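Local coordinates for protein glycosyl hydrolase, family 38 (Enterococcus faecalis, PDB 5KBP) that probably hydrolyses alpha-mannosidic linkages in carbohydrates, as a member of the metal-dependent glycoside hydrolase family 38, at residues 287-293 against 703-709; 687-692 against 716-722; 857-861 against 894-898; 105-109 against 344-348; 426-430 against 442-446. The contacts are given in a common frame with arbitrary orientation. Residues are numbered along the deposited sequence.

Interactions 2, 3 and 4 are mostly buried, whereas interactions 1 and 5 lie at the surface. Interactions 1 and 4 join parts of the chain far apart in sequence: a loop of the N-terminal region with one of the C-terminal region, and two helices from the N-terminal and middle regions. Interactions 2, 3 and 5 each stay within one beta-rich region. Backbone hydrogen bonds dominate in interaction 2, and backbone and side-chain polar groups mix in interaction 1. Interactions 3 and 4 rely on side-chain packing around aromatic rings. Interaction 5 pairs two leucines beside a salt bridge whose hydrogen bond is weak. Interactions 1 and 5 have centres about 66 Å apart.

Interaction 1 of 5, residues 287-293 against 703-709; sequences SQETDGW and SDTWENP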
# COMPACT_ATOMS: atom_id res chain seq x y z
N SER A 287 -20.69 -19.30 19.48
CA SER A 287 -21.40 -20.41 18.84
C SER A 287 -21.04 -21.75 19.49
O SER A 287 -20.79 -22.75 18.82
CB SER A 287 -21.13 -20.46 17.33
OG SER A 287 -21.42 -19.21 16.73
N GLN A 288 -21.00 -21.76 20.83
CA GLN A 288 -20.59 -22.96 21.55
C GLN A 288 -21.57 -24.10 21.36
O GLN A 288 -21.16 -25.27 21.32
CB GLN A 288 -20.42 -22.65 23.04
CG GLN A 288 -19.34 -21.64 23.37
CD GLN A 288 -19.82 -20.20 23.30
OE1 GLN A 288 -20.89 -19.92 22.74
NE2 GLN A 288 -19.04 -19.29 23.86
N GLU A 289 -22.87 -23.80 21.25
CA GLU A 289 -23.91 -24.82 21.15
C GLU A 289 -24.33 -25.09 19.71
O GLU A 289 -25.48 -25.48 19.47
CB GLU A 289 -25.11 -24.42 22.01
CG GLU A 289 -24.79 -24.29 23.49
CD GLU A 289 -26.00 -23.90 24.32
OE1 GLU A 289 -27.03 -23.52 23.72
OE2 GLU A 289 -25.92 -23.98 25.56
N THR A 290 -23.44 -24.89 18.76
CA THR A 290 -23.67 -25.22 17.36
C THR A 290 -22.89 -26.48 17.00
O THR A 290 -22.24 -27.10 17.85
CB THR A 290 -23.28 -24.05 16.46
OG1 THR A 290 -21.87 -23.82 16.55
CG2 THR A 290 -24.02 -22.78 16.87
N ASP A 291 -22.96 -26.87 15.73
CA ASP A 291 -22.21 -28.04 15.28
C ASP A 291 -20.71 -27.79 15.22
O ASP A 291 -19.95 -28.75 15.04
CB ASP A 291 -22.73 -28.51 13.92
CG ASP A 291 -22.84 -27.38 12.91
OD1 ASP A 291 -21.95 -26.50 12.89
OD2 ASP A 291 -23.81 -27.38 12.13
N GLY A 292 -20.27 -26.54 15.37
CA GLY A 292 -18.86 -26.22 15.38
C GLY A 292 -18.18 -26.18 14.03
O GLY A 292 -16.96 -25.97 13.98
N TRP A 293 -18.92 -26.38 12.94
CA TRP A 293 -18.33 -26.38 11.61
C TRP A 293 -18.19 -24.99 11.02
O TRP A 293 -17.33 -24.79 10.15
CB TRP A 293 -19.17 -27.24 10.65
CG TRP A 293 -19.13 -28.69 10.96
CD1 TRP A 293 -20.16 -29.46 11.42
CD2 TRP A 293 -18.00 -29.56 10.84
NE1 TRP A 293 -19.74 -30.76 11.58
CE2 TRP A 293 -18.42 -30.85 11.24
CE3 TRP A 293 -16.67 -29.38 10.43
CZ2 TRP A 293 -17.56 -31.94 11.24
CZ3 TRP A 293 -15.82 -30.47 10.43
CH2 TRP A 293 -16.27 -31.73 10.83
N SER A 703 -19.60 -29.37 23.70
CA SER A 703 -21.06 -29.46 23.80
C SER A 703 -21.59 -30.63 22.97
O SER A 703 -20.89 -31.25 22.17
CB SER A 703 -21.71 -28.16 23.34
OG SER A 703 -21.54 -27.96 21.95
N ASP A 704 -22.88 -30.93 23.18
CA ASP A 704 -23.49 -32.11 22.57
C ASP A 704 -23.77 -31.89 21.08
O ASP A 704 -23.55 -32.80 20.27
CB ASP A 704 -24.77 -32.47 23.30
CG ASP A 704 -24.57 -32.61 24.80
OD1 ASP A 704 -23.83 -31.78 25.37
OD2 ASP A 704 -25.14 -33.54 25.40
N THR A 705 -24.25 -30.70 20.71
CA THR A 705 -24.52 -30.42 19.30
C THR A 705 -23.25 -30.35 18.47
O THR A 705 -23.33 -30.46 17.24
CB THR A 705 -25.28 -29.09 19.18
OG1 THR A 705 -26.19 -28.95 20.28
CG2 THR A 705 -26.07 -29.04 17.88
N TRP A 706 -22.10 -30.20 19.11
CA TRP A 706 -20.85 -29.98 18.40
C TRP A 706 -20.41 -31.24 17.65
O TRP A 706 -20.45 -32.35 18.21
CB TRP A 706 -19.78 -29.55 19.40
CG TRP A 706 -18.49 -29.08 18.81
CD1 TRP A 706 -17.49 -29.84 18.30
CD2 TRP A 706 -18.06 -27.72 18.70
NE1 TRP A 706 -16.46 -29.04 17.87
CE2 TRP A 706 -16.78 -27.73 18.11
CE3 TRP A 706 -18.62 -26.49 19.05
CZ2 TRP A 706 -16.06 -26.57 17.84
CZ3 TRP A 706 -17.91 -25.33 18.79
CH2 TRP A 706 -16.64 -25.38 18.19
N GLU A 707 -20.00 -31.07 16.40
CA GLU A 707 -19.56 -32.18 15.56
C GLU A 707 -18.16 -32.00 15.00
O GLU A 707 -17.62 -32.96 14.42
CB GLU A 707 -20.54 -32.39 14.40
CG GLU A 707 -21.98 -32.59 14.83
CD GLU A 707 -22.95 -32.56 13.66
OE1 GLU A 707 -22.48 -32.49 12.50
OE2 GLU A 707 -24.17 -32.61 13.90
N ASN A 708 -17.55 -30.83 15.14
CA ASN A 708 -16.20 -30.61 14.64
C ASN A 708 -15.21 -31.39 15.50
O ASN A 708 -15.23 -31.27 16.73
CB ASN A 708 -15.87 -29.12 14.65
CG ASN A 708 -14.63 -28.77 13.85
OD1 ASN A 708 -13.62 -29.47 13.90
ND2 ASN A 708 -14.70 -27.67 13.12
N PRO A 709 -14.32 -32.20 14.90
CA PRO A 709 -13.32 -32.92 15.70
C PRO A 709 -12.30 -32.02 16.36
O PRO A 709 -11.55 -32.49 17.23
CB PRO A 709 -12.66 -33.86 14.68
CG PRO A 709 -12.87 -33.18 13.36
CD PRO A 709 -14.22 -32.53 13.47
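S287 starts a type I beta turn that ends at T290. The T290 hydroxyl OG1 donates to S287 O at 2.7 Å, which ties the turn together. Q288 gives its carbonyl to the other loop: S703 OG donates to Q288 O at 2.8 Å. E289 O packs on T705 CB at 3.6 Å, while the E289 carboxylate turns to D167 and, weakly, Y168. Two CA-H...O contacts follow, W706 CA to T290 O at 3.2 Å and D291 CA to T705 O at 3.3 Å. D291 O takes E707 N at 2.7 Å and, more weakly, N708 N at 3.2 Å. D291 OD1 accepts from W293 N at 3.0 Å, an Asx turn. Two irregular loops thus dock here, joining the N-terminal region of this family 38 enzyme to its C-terminal region. G292 CA sits over the W706 six-membered ring, 3.4 Å from the centroid, as a CH-pi contact. A CB there would clash with W706 CE2, and the positive phi also suits glycine. G292 O accepts from N708 ND2 at 3.0 Å; N708 OD1 is bonded to T710 OG1. W293 places its six-membered ring centroid 3.9 Å from N708 CA, another CH-pi contact. W293 NE1 donates weakly to E707 OE1 at 3.4 Å. W293 CH2 touches P709 CD at 3.4 Å, and R631 makes a cation-pi contact with W293.

Interaction 2 of 5, residues 687-692 against 716-722; sequences HEADSI and QAFVNVH
Extended strands 687-690 and 718-722 run antiparallel. Their axes approach to 4.6 Å, with 163° between the strand directions. E688 and N720 form a hydrogen-bonded pair, CA-CA 5.1 Å; A689 and V719 form a non-hydrogen-bonded pair, CA-CA 4.2 Å. E688 N donates to N720 O at 3.0 Å, and N720 N donates to E688 O at 2.7 Å. D690 N donates to F718 O at 3.0 Å. Q716 (phi/psi -99/-87) and A717 (-99/-25) leave the beta region, so both amides turn to D690: Q716 N donates to D690 O at 2.8 Å, and A717 N to D690 OD2 at 3.1 Å. D690 chi1 is t; its OD1 is bonded to Y797 OH. D690 CB lies over the face of the F718 ring, 3.5 Å from the centroid, with F718 chi1 p. Several other polar ends have partners too. E688 OE1 bonds Y793 OH, and OE2 makes a salt bridge with R789. H687, also p, bonds N700 through ND1 and Y738 through NE2. N720 ND2 bonds T729 and H783, while N720 OD1 accepts from H722 ND1 at 2.7 Å. Q716 NE2 donates to F96 O. Backbone bonds from H687 and A689 to strand 695-699, and from V719 and V721 to strand 727-732, continue the sheet. This is typical of interior strands of a large antiparallel beta sheet, here in the C-terminal region.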
# COMPACT_ATOMS: atom_id res chain seq x y z
N HIS A 687 -10.27 -24.23 30.96
CA HIS A 687 -9.00 -23.55 30.77
C HIS A 687 -9.28 -22.06 30.65
O HIS A 687 -10.43 -21.63 30.54
CB HIS A 687 -8.26 -24.07 29.53
CG HIS A 687 -8.93 -23.73 28.23
ND1 HIS A 687 -9.88 -24.54 27.65
CD2 HIS A 687 -8.78 -22.67 27.40
CE1 HIS A 687 -10.29 -23.99 26.52
NE2 HIS A 687 -9.63 -22.86 26.35
N GLU A 688 -8.21 -21.26 30.69
CA GLU A 688 -8.33 -19.82 30.62
C GLU A 688 -7.52 -19.27 29.45
O GLU A 688 -6.51 -19.86 29.05
CB GLU A 688 -7.87 -19.16 31.93
CG GLU A 688 -8.75 -19.49 33.12
CD GLU A 688 -8.32 -18.76 34.38
OE1 GLU A 688 -7.32 -18.01 34.32
OE2 GLU A 688 -8.98 -18.93 35.42
N ALA A 689 -7.98 -18.15 28.91
CA ALA A 689 -7.32 -17.52 27.78
C ALA A 689 -7.51 -16.01 27.86
O ALA A 689 -8.53 -15.52 28.36
CB ALA A 689 -7.87 -18.05 26.45
N ASP A 690 -6.52 -15.28 27.36
CA ASP A 690 -6.60 -13.83 27.33
C ASP A 690 -7.56 -13.39 26.24
O ASP A 690 -7.42 -13.77 25.07
CB ASP A 690 -5.22 -13.23 27.09
CG ASP A 690 -5.20 -11.72 27.30
OD1 ASP A 690 -5.88 -11.24 28.22
OD2 ASP A 690 -4.49 -11.02 26.54
N SER A 691 -8.55 -12.58 26.62
CA SER A 691 -9.50 -12.04 25.65
C SER A 691 -9.46 -10.52 25.66
O SER A 691 -8.38 -9.93 25.73
CB SER A 691 -10.92 -12.54 25.96
OG SER A 691 -11.81 -12.21 24.91
N ILE A 692 -10.62 -9.88 25.58
CA ILE A 692 -10.71 -8.42 25.53
C ILE A 692 -11.08 -7.93 26.92
O ILE A 692 -12.23 -8.06 27.35
CB ILE A 692 -11.74 -7.97 24.48
CG1 ILE A 692 -11.38 -8.55 23.12
CG2 ILE A 692 -11.79 -6.44 24.43
CD1 ILE A 692 -9.96 -8.25 22.68
N GLN A 716 -5.61 -13.87 22.88
CA GLN A 716 -4.88 -12.62 22.70
C GLN A 716 -3.41 -12.82 23.05
O GLN A 716 -2.60 -13.13 22.18
CB GLN A 716 -5.49 -11.50 23.54
CG GLN A 716 -6.69 -10.81 22.90
CD GLN A 716 -6.28 -9.71 21.94
OE1 GLN A 716 -5.46 -8.86 22.27
NE2 GLN A 716 -6.86 -9.73 20.74
N ALA A 717 -3.07 -12.65 24.32
CA ALA A 717 -1.68 -12.68 24.76
C ALA A 717 -1.24 -14.02 25.33
O ALA A 717 -0.05 -14.32 25.30
CB ALA A 717 -1.43 -11.58 25.79
N PHE A 718 -2.16 -14.83 25.86
CA PHE A 718 -1.76 -16.06 26.53
C PHE A 718 -2.93 -17.03 26.61
O PHE A 718 -4.07 -16.69 26.31
CB PHE A 718 -1.21 -15.76 27.93
CG PHE A 718 -2.17 -15.01 28.81
CD1 PHE A 718 -3.15 -15.68 29.52
CD2 PHE A 718 -2.09 -13.63 28.93
CE1 PHE A 718 -4.04 -14.99 30.33
CE2 PHE A 718 -2.97 -12.94 29.74
CZ PHE A 718 -3.95 -13.62 30.44
N VAL A 719 -2.61 -18.25 27.04
CA VAL A 719 -3.58 -19.28 27.37
C VAL A 719 -3.01 -20.09 28.53
O VAL A 719 -1.80 -20.34 28.59
CB VAL A 719 -3.90 -20.18 26.16
CG1 VAL A 719 -2.63 -20.77 25.57
CG2 VAL A 719 -4.87 -21.28 26.55
N ASN A 720 -3.88 -20.49 29.47
CA ASN A 720 -3.44 -21.11 30.71
C ASN A 720 -4.24 -22.37 31.00
O ASN A 720 -5.43 -22.44 30.70
CB ASN A 720 -3.56 -20.13 31.88
CG ASN A 720 -3.23 -20.77 33.22
OD1 ASN A 720 -4.11 -21.29 33.90
ND2 ASN A 720 -1.96 -20.74 33.59
N VAL A 721 -3.56 -23.36 31.59
CA VAL A 721 -4.18 -24.58 32.08
C VAL A 721 -3.62 -24.85 33.47
O VAL A 721 -2.40 -24.89 33.65
CB VAL A 721 -3.92 -25.78 31.15
CG1 VAL A 721 -4.25 -27.09 31.86
CG2 VAL A 721 -4.72 -25.64 29.87
N HIS A 722 -4.50 -25.02 34.45
CA HIS A 722 -4.05 -25.18 35.83
C HIS A 722 -5.07 -25.96 36.63
O HIS A 722 -6.26 -25.99 36.30
CB HIS A 722 -3.79 -23.82 36.50
CG HIS A 722 -5.04 -23.05 36.80
ND1 HIS A 722 -5.63 -22.19 35.90
CD2 HIS A 722 -5.81 -23.02 37.92
CE1 HIS A 722 -6.71 -21.66 36.45
NE2 HIS A 722 -6.84 -22.14 37.67

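Interaction 3 of 5, residues 857-861 against 894-898; sequences CELHK and TWRFE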
# COMPACT_ATOMS: atom_id res chain seq x y z
N CYS A 857 -7.42 -0.79 44.36
CA CYS A 857 -6.81 -0.21 43.17
C CYS A 857 -6.79 1.31 43.33
O CYS A 857 -7.75 2.00 42.97
CB CYS A 857 -7.55 -0.63 41.90
SG CYS A 857 -6.68 -0.23 40.37
N GLU A 858 -5.69 1.81 43.87
CA GLU A 858 -5.44 3.24 43.98
C GLU A 858 -4.26 3.60 43.09
O GLU A 858 -3.19 2.98 43.18
CB GLU A 858 -5.15 3.65 45.43
N LEU A 859 -4.45 4.60 42.22
CA LEU A 859 -3.44 5.02 41.26
C LEU A 859 -2.98 6.43 41.61
O LEU A 859 -3.81 7.32 41.85
CB LEU A 859 -3.99 4.97 39.84
CG LEU A 859 -3.01 5.22 38.69
CD1 LEU A 859 -2.04 4.06 38.54
CD2 LEU A 859 -3.76 5.47 37.39
N HIS A 860 -1.67 6.64 41.62
CA HIS A 860 -1.09 7.93 41.98
C HIS A 860 -0.09 8.38 40.93
O HIS A 860 0.59 7.57 40.30
CB HIS A 860 -0.40 7.87 43.35
CG HIS A 860 -1.34 7.70 44.50
ND1 HIS A 860 -1.97 8.77 45.11
CD2 HIS A 860 -1.75 6.60 45.17
CE1 HIS A 860 -2.73 8.33 46.09
NE2 HIS A 860 -2.62 7.01 46.15
N LYS A 861 -0.02 9.70 40.74
CA LYS A 861 0.94 10.33 39.85
C LYS A 861 1.70 11.37 40.66
O LYS A 861 1.15 12.42 41.01
CB LYS A 861 0.24 10.97 38.65
CG LYS A 861 1.11 11.94 37.85
CD LYS A 861 0.37 12.48 36.64
CE LYS A 861 0.93 13.83 36.20
NZ LYS A 861 2.40 13.78 35.97
N THR A 894 -10.96 3.59 34.13
CA THR A 894 -10.19 4.61 33.43
C THR A 894 -10.04 5.83 34.34
O THR A 894 -11.03 6.33 34.87
CB THR A 894 -10.87 5.02 32.12
OG1 THR A 894 -11.09 3.85 31.31
CG2 THR A 894 -9.99 5.99 31.35
N TRP A 895 -8.81 6.29 34.51
CA TRP A 895 -8.50 7.44 35.35
C TRP A 895 -8.31 8.69 34.50
O TRP A 895 -8.08 8.63 33.29
CB TRP A 895 -7.24 7.18 36.18
CG TRP A 895 -7.39 6.14 37.25
CD1 TRP A 895 -7.62 6.36 38.57
CD2 TRP A 895 -7.29 4.72 37.09
NE1 TRP A 895 -7.69 5.17 39.25
CE2 TRP A 895 -7.48 4.15 38.36
CE3 TRP A 895 -7.06 3.89 35.99
CZ2 TRP A 895 -7.45 2.77 38.56
CZ3 TRP A 895 -7.03 2.52 36.20
CH2 TRP A 895 -7.23 1.97 37.47
N ARG A 896 -8.40 9.84 35.16
CA ARG A 896 -8.12 11.13 34.55
C ARG A 896 -7.34 11.98 35.54
O ARG A 896 -7.79 12.19 36.67
CB ARG A 896 -9.41 11.86 34.14
CG ARG A 896 -9.17 13.32 33.77
CD ARG A 896 -10.46 14.14 33.82
NE ARG A 896 -11.31 13.92 32.66
CZ ARG A 896 -12.40 14.63 32.39
NH1 ARG A 896 -12.76 15.61 33.20
NH2 ARG A 896 -13.11 14.37 31.31
N PHE A 897 -6.18 12.46 35.12
CA PHE A 897 -5.34 13.35 35.92
C PHE A 897 -5.34 14.73 35.27
O PHE A 897 -4.84 14.89 34.15
CB PHE A 897 -3.91 12.81 36.04
CG PHE A 897 -3.81 11.53 36.83
CD1 PHE A 897 -3.97 10.30 36.21
CD2 PHE A 897 -3.54 11.56 38.19
CE1 PHE A 897 -3.88 9.12 36.94
CE2 PHE A 897 -3.44 10.39 38.92
CZ PHE A 897 -3.61 9.17 38.30
N GLU A 898 -5.90 15.71 35.96
CA GLU A 898 -5.96 17.07 35.42
C GLU A 898 -4.62 17.78 35.58
O GLU A 898 -4.17 18.46 34.66
CB GLU A 898 -7.07 17.87 36.11
CG GLU A 898 -8.46 17.29 35.91
CD GLU A 898 -9.50 18.35 35.62
OE1 GLU A 898 -9.22 19.54 35.87
OE2 GLU A 898 -10.59 18.00 35.14
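L859 is the main projection of segment 857-861. Its CD2 settles on the face of the W895 indole, 3.8 Å from the centroid of the five-membered ring. The same L859 CD2 meets the edge of F897 at CE1, 3.7 Å away, so the methyl fills the hollow between the two rings. C857 SG meets the edge of the W895 ring at CZ2, 3.6 Å away, a Cys sulfur-aromatic contact. K861 CB lies over the face of F897, 4.1 Å from the ring centroid, while K861 NZ forms a salt bridge with E330. The CA atoms of L859 and W895 are 8.1 Å apart and those of K861 and F897 8.0 Å; side chains fill the gap. W895 NE1 is buried with no polar partner in the model. H860 is backbone-bonded to T823, and L859 also packs on V845 of strand 843-849. Strand 892-897 lies between strands 843-849 and 864-870 in the C-terminal beta-sandwich region. L843 packs on F897 and K861, A866 on W895 and F897, and W831 of strand 829-836 on C857, L859 and W895.

Interaction 4 of 5, residues 105-109 against 344-348; sequences RNMLI and WKTLL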
# COMPACT_ATOMS: atom_id res chain seq x y z
N ARG A 105 -10.64 2.26 20.96
CA ARG A 105 -10.35 3.34 20.02
C ARG A 105 -11.35 3.37 18.88
O ARG A 105 -11.63 4.43 18.33
CB ARG A 105 -8.93 3.20 19.47
CG ARG A 105 -7.85 3.04 20.53
CD ARG A 105 -7.98 4.08 21.63
NE ARG A 105 -7.07 3.81 22.74
CZ ARG A 105 -5.82 4.27 22.81
NH1 ARG A 105 -5.06 3.98 23.85
NH2 ARG A 105 -5.34 5.04 21.83
N ASN A 106 -11.90 2.20 18.51
CA ASN A 106 -12.94 2.17 17.49
C ASN A 106 -14.18 2.92 17.95
O ASN A 106 -14.83 3.61 17.16
CB ASN A 106 -13.28 0.71 17.15
CG ASN A 106 -14.23 0.60 15.97
OD1 ASN A 106 -14.15 1.37 15.02
ND2 ASN A 106 -15.14 -0.37 16.04
N MET A 107 -14.53 2.79 19.24
CA MET A 107 -15.68 3.50 19.77
C MET A 107 -15.34 4.96 20.06
O MET A 107 -16.18 5.85 19.86
CB MET A 107 -16.19 2.81 21.04
CG MET A 107 -16.21 1.29 20.96
SD MET A 107 -16.83 0.50 22.46
CE MET A 107 -18.58 0.73 22.24
N LEU A 108 -14.12 5.22 20.53
CA LEU A 108 -13.70 6.58 20.84
C LEU A 108 -13.66 7.43 19.57
O LEU A 108 -14.16 8.56 19.55
CB LEU A 108 -12.35 6.56 21.54
CG LEU A 108 -11.80 7.82 22.22
CD1 LEU A 108 -11.00 8.68 21.26
CD2 LEU A 108 -12.92 8.63 22.87
N ILE A 109 -13.05 6.91 18.51
CA ILE A 109 -12.99 7.65 17.25
C ILE A 109 -14.35 7.69 16.58
O ILE A 109 -14.75 8.71 16.00
CB ILE A 109 -11.91 7.05 16.33
CG1 ILE A 109 -10.52 7.25 16.95
CG2 ILE A 109 -11.97 7.67 14.94
CD1 ILE A 109 -9.39 6.76 16.08
N TRP A 344 -4.05 5.91 14.28
CA TRP A 344 -5.06 4.96 14.73
C TRP A 344 -6.06 4.64 13.62
O TRP A 344 -6.42 3.48 13.43
CB TRP A 344 -5.77 5.49 15.97
CG TRP A 344 -5.08 5.12 17.23
CD1 TRP A 344 -4.35 5.95 18.04
CD2 TRP A 344 -5.03 3.82 17.83
NE1 TRP A 344 -3.86 5.24 19.12
CE2 TRP A 344 -4.26 3.93 19.01
CE3 TRP A 344 -5.56 2.58 17.49
CZ2 TRP A 344 -4.01 2.85 19.84
CZ3 TRP A 344 -5.31 1.50 18.31
CH2 TRP A 344 -4.55 1.64 19.48
N LYS A 345 -6.51 5.67 12.89
CA LYS A 345 -7.42 5.43 11.77
C LYS A 345 -6.76 4.56 10.71
O LYS A 345 -7.40 3.67 10.14
CB LYS A 345 -7.88 6.75 11.17
CG LYS A 345 -8.86 7.52 12.04
CD LYS A 345 -9.21 8.86 11.42
CE LYS A 345 -10.19 9.63 12.30
NZ LYS A 345 -10.33 11.04 11.87
N THR A 346 -5.47 4.80 10.44
CA THR A 346 -4.74 3.95 9.50
C THR A 346 -4.70 2.51 9.97
O THR A 346 -4.86 1.58 9.17
CB THR A 346 -3.32 4.49 9.30
OG1 THR A 346 -3.38 5.83 8.79
CG2 THR A 346 -2.55 3.61 8.33
N LEU A 347 -4.51 2.29 11.28
CA LEU A 347 -4.48 0.93 11.81
C LEU A 347 -5.88 0.32 11.83
O LEU A 347 -6.05 -0.86 11.52
CB LEU A 347 -3.87 0.92 13.20
CG LEU A 347 -3.82 -0.45 13.88
CD1 LEU A 347 -2.98 -1.43 13.07
CD2 LEU A 347 -3.29 -0.34 15.30
N LEU A 348 -6.89 1.12 12.20
CA LEU A 348 -8.26 0.62 12.22
C LEU A 348 -8.76 0.23 10.84
O LEU A 348 -9.69 -0.57 10.74
CB LEU A 348 -9.19 1.67 12.84
CG LEU A 348 -9.08 1.84 14.36
CD1 LEU A 348 -9.93 3.01 14.82
CD2 LEU A 348 -9.49 0.57 15.07
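Apolar packing fills the middle of this helix pair. I109 CD1 lies 3.8 Å from W344 CB and 4.0 Å from L348 CD1. L348 CD1 also comes within 4.1 Å of N106 CA. I109 CG2 rests on the aliphatic K345 CE at 3.7 Å. In a CH-pi contact, R105 CG sits over the W344 six-membered ring, 3.6 Å from the centroid. The segments belong to helices 100-117 and 337-348, from the N-terminal and middle regions of the family 38 enzyme. The axes of segments 105-109 and 344-348 approach to 10.9 Å, with a signed crossing angle of -122°, so long side chains bridge the gap. Charges and polar ends find their partners elsewhere. R105 NH2 and W344 NE1 are 3.1 Å apart, but both are donors and do not bond each other. E322 OE2 forms a salt bridge with R105 NH2 and accepts a hydrogen bond from W344 NE1; E101 forms a salt bridge with R105 NE. K345 NZ makes salt bridges with E113 and D341. N106 ND2 donates to the backbone O of I91.

Interaction 5 of 5, residues 426-430 against 442-446; sequences IERLP and ELKQK
A short helix packs here on the last residues of a strand within the first C-terminal region of the family 38 enzyme. Helix 436-445 lies beside the end of strand 416-430, with E427 and L443 CA atoms 8.0 Å apart. I426 and E427 both face K488 on strand 483-499, a classic beta bulge; I426 has phi/psi -101/-22, and 427-429 are extended. E427 and L429 point toward the helix. L429 and L443 are both m,t. L429 CD1 meets L443 CG at 3.7 Å, and E427 CB lies 4.2 Å from L443 CD2. E427 has chi1 m (-85°) and chi2 134°. K446, in the loop that follows, is extended with all four chi angles t. Its NZ reaches E427 OE2 at 3.4 Å, a salt bridge with a weak hydrogen bond. R428 points away and pairs with D475. K444 packs on E622 of the second subunit. The arrangement is a strand-loop-helix connection, with the helix packed against the outermost strand, within this chain, of a three-stranded antiparallel sheet.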
# COMPACT_ATOMS: atom_id res chain seq x y z
N ILE A 426 29.95 5.87 20.52
CA ILE A 426 31.13 6.30 21.27
C ILE A 426 31.99 7.29 20.49
O ILE A 426 32.77 8.04 21.11
CB ILE A 426 31.98 5.09 21.71
CG1 ILE A 426 32.42 4.27 20.50
CG2 ILE A 426 31.21 4.23 22.70
CD1 ILE A 426 33.33 3.11 20.85
N GLU A 427 31.88 7.33 19.16
CA GLU A 427 32.63 8.28 18.35
C GLU A 427 31.79 8.68 17.15
O GLU A 427 30.85 7.98 16.77
CB GLU A 427 33.98 7.69 17.90
CG GLU A 427 35.09 7.85 18.93
CD GLU A 427 35.89 6.58 19.12
OE1 GLU A 427 35.69 5.62 18.35
OE2 GLU A 427 36.71 6.54 20.06
N ARG A 428 32.15 9.81 16.56
CA ARG A 428 31.35 10.38 15.47
C ARG A 428 32.22 11.30 14.63
O ARG A 428 32.76 12.28 15.15
CB ARG A 428 30.15 11.14 16.04
CG ARG A 428 29.26 11.79 15.01
CD ARG A 428 27.80 11.67 15.42
NE ARG A 428 27.04 12.89 15.18
CZ ARG A 428 25.75 13.03 15.46
NH1 ARG A 428 25.07 12.02 15.99
NH2 ARG A 428 25.14 14.18 15.22
N LEU A 429 32.35 10.98 13.35
CA LEU A 429 33.12 11.79 12.41
C LEU A 429 32.18 12.37 11.36
O LEU A 429 31.77 11.66 10.44
CB LEU A 429 34.22 10.96 11.74
CG LEU A 429 35.24 10.26 12.64
CD1 LEU A 429 36.31 9.57 11.80
CD2 LEU A 429 35.87 11.24 13.63
N PRO A 430 31.81 13.65 11.47
CA PRO A 430 30.92 14.24 10.46
C PRO A 430 31.58 14.28 9.09
O PRO A 430 32.81 14.23 8.95
CB PRO A 430 30.66 15.65 10.99
CG PRO A 430 31.01 15.59 12.45
CD PRO A 430 32.12 14.59 12.55
N GLU A 442 39.00 4.86 9.18
CA GLU A 442 39.68 5.41 10.35
C GLU A 442 39.05 4.90 11.64
O GLU A 442 39.77 4.51 12.57
CB GLU A 442 39.65 6.94 10.30
CG GLU A 442 40.20 7.61 11.54
CD GLU A 442 40.16 9.12 11.45
OE1 GLU A 442 40.28 9.66 10.32
OE2 GLU A 442 40.01 9.78 12.50
N LEU A 443 37.72 4.91 11.72
CA LEU A 443 37.04 4.36 12.89
C LEU A 443 37.18 2.84 12.96
O LEU A 443 37.26 2.28 14.06
CB LEU A 443 35.56 4.75 12.87
CG LEU A 443 35.25 6.24 12.96
CD1 LEU A 443 33.74 6.48 12.89
CD2 LEU A 443 35.83 6.84 14.22
N LYS A 444 37.22 2.17 11.81
CA LYS A 444 37.35 0.72 11.80
C LYS A 444 38.70 0.29 12.35
O LYS A 444 38.81 -0.74 13.03
CB LYS A 444 37.16 0.19 10.38
CG LYS A 444 36.73 -1.27 10.29
CD LYS A 444 35.22 -1.38 10.15
CE LYS A 444 34.81 -2.80 9.80
NZ LYS A 444 33.34 -2.90 9.54
N GLN A 445 39.75 1.07 12.09
CA GLN A 445 41.10 0.75 12.53
C GLN A 445 41.41 1.28 13.92
O GLN A 445 42.42 0.88 14.51
CB GLN A 445 42.12 1.30 11.54
CG GLN A 445 42.02 0.71 10.15
CD GLN A 445 42.73 1.56 9.10
OE1 GLN A 445 43.38 2.55 9.43
NE2 GLN A 445 42.60 1.17 7.84
N LYS A 446 40.58 2.18 14.46
CA LYS A 446 40.85 2.73 15.78
C LYS A 446 40.54 1.70 16.86
O LYS A 446 39.47 1.08 16.84
CB LYS A 446 40.02 4.00 16.00
CG LYS A 446 40.41 4.78 17.25
CD LYS A 446 39.62 6.08 17.36
CE LYS A 446 40.09 6.90 18.55
NZ LYS A 446 39.36 8.20 18.66